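Local coordinates for fumarylacetoacetate hydrolase (Burkholderia xenovorans, PDB 5TI1), which probably hydrolyses fumarylacetoacetate to fumarate and acetoacetate, the last step of phenylalanine and tyrosine breakdown, and binds magnesium, at residues N187-A190 with S191-V194. Numbering follows the deposited sequence.
Sequences NGRA and SSVV
R189 sets out with CG anti to the backbone N (chi1 -177°) and then bends at chi2 (76°), which swings the guanidinium round to S191, whose hydroxyl is folded back over its main chain to meet it. NE donates to S191 OG at 3.0 Å, a bond bent to 138° at the hydrogen, with the oxygen tilted out of the guanidinium plane. The aliphatic part of the arginine adds a second touch: CG of R189 lies between the two hydroxyls, 3.4 Å from S191 OG and 3.5 Å from S192 OG.

The backbone that carries these side chains is a worked example of the type I beta turn. S191 and S192 occupy its two central positions, and V193 N closes it with a nearly straight hydrogen bond to A190 O at 3.2 Å, approaching from above the carbonyl plane. The same oxygen takes a further hydrogen from a water at 2.7 Å, and that water also donates to V193 O at 2.8 Å, bridging the mouth of the turn. CG2 of V193 rests 3.6 Å from A190 O and almost as near R189 O.

The turn joins strand 185-188 to strand 193-195, the two edges of one mixed sheet within the chain. S192 OG is hydrogen-bonded to T281 O, and the side chain of S192 lies about 6 Å from the bound sodium ion, while V193 packs on I286. On the arginine side the second subunit takes over: NH2 of R189 forms a salt bridge with D371 and a hydrogen bond with N366 O of that subunit, whose N366 OD1 is hydrogen-bonded to S191 OG.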
loop_
_atom_site.group_PDB
_atom_site.type_symbol
_atom_site.label_atom_id
_atom_site.label_comp_id
_atom_site.label_asym_id
_atom_site.label_seq_id
_atom_site.Cartn_x
_atom_site.Cartn_y
_atom_site.Cartn_z
ATOM N N ASN B 187 0.275 6.787 3.699
ATOM C CA ASN B 187 -0.092 5.501 3.106
ATOM C C ASN B 187 -0.728 4.611 4.168
ATOM O O ASN B 187 -0.187 4.461 5.266
ATOM C CB ASN B 187 1.119 4.769 2.532
ATOM C CG ASN B 187 1.846 5.563 1.493
ATOM O OD1 ASN B 187 2.980 5.959 1.707
ATOM N ND2 ASN B 187 1.203 5.804 0.362
ATOM N N GLY B 188 -1.879 4.023 3.839
ATOM C CA GLY B 188 -2.475 2.992 4.654
ATOM C C GLY B 188 -2.139 1.615 4.108
ATOM O O GLY B 188 -1.464 1.457 3.094
ATOM N N ARG B 189 -2.631 0.602 4.811
ATOM C CA ARG B 189 -2.371 -0.786 4.458
ATOM C C ARG B 189 -3.541 -1.333 3.637
ATOM O O ARG B 189 -4.631 -1.574 4.168
ATOM C CB ARG B 189 -2.139 -1.609 5.720
ATOM C CG ARG B 189 -1.778 -3.051 5.450
ATOM C CD ARG B 189 -0.311 -3.211 4.987
ATOM N NE ARG B 189 -0.062 -4.629 4.772
ATOM C CZ ARG B 189 1.014 -5.176 4.218
ATOM N NH1 ARG B 189 2.026 -4.430 3.767
ATOM N NH2 ARG B 189 1.058 -6.506 4.112
ATOM N N ALA B 190 -3.300 -1.565 2.349
ATOM C CA ALA B 190 -4.363 -2.063 1.480
ATOM C C ALA B 190 -4.802 -3.474 1.855
ATOM O O ALA B 190 -5.988 -3.798 1.731
ATOM C CB ALA B 190 -3.910 -2.016 0.016
ATOM N N SER B 191 -3.875 -4.315 2.326
ATOM C CA SER B 191 -4.205 -5.724 2.548
ATOM C C SER B 191 -5.277 -5.912 3.615
ATOM O O SER B 191 -6.032 -6.884 3.556
ATOM C CB SER B 191 -2.958 -6.512 2.941
ATOM O OG SER B 191 -2.552 -6.178 4.252
ATOM N N SER B 192 -5.352 -5.021 4.603
ATOM C CA SER B 192 -6.304 -5.174 5.695
ATOM C C SER B 192 -7.585 -4.369 5.488
ATOM O O SER B 192 -8.351 -4.192 6.438
ATOM C CB SER B 192 -5.659 -4.774 7.018
ATOM O OG SER B 192 -4.939 -3.562 6.863
ATOM N N VAL B 193 -7.855 -3.885 4.283
ATOM C CA VAL B 193 -9.179 -3.319 4.024
ATOM C C VAL B 193 -10.130 -4.479 3.772
ATOM O O VAL B 193 -9.904 -5.281 2.860
ATOM C CB VAL B 193 -9.169 -2.343 2.841
ATOM C CG1 VAL B 193 -10.585 -1.781 2.622
ATOM C CG2 VAL B 193 -8.158 -1.236 3.071
ATOM N N VAL B 194 -11.188 -4.577 4.587
ATOM C CA VAL B 194 -12.139 -5.674 4.521
ATOM C C VAL B 194 -13.542 -5.114 4.339
ATOM O O VAL B 194 -13.830 -3.970 4.693
ATOM C CB VAL B 194 -12.079 -6.560 5.788
ATOM C CG1 VAL B 194 -10.674 -7.114 5.967
ATOM C CG2 VAL B 194 -12.489 -5.746 7.005
HETATM O O HOH W 1 -7.993 -5.274 0.817
#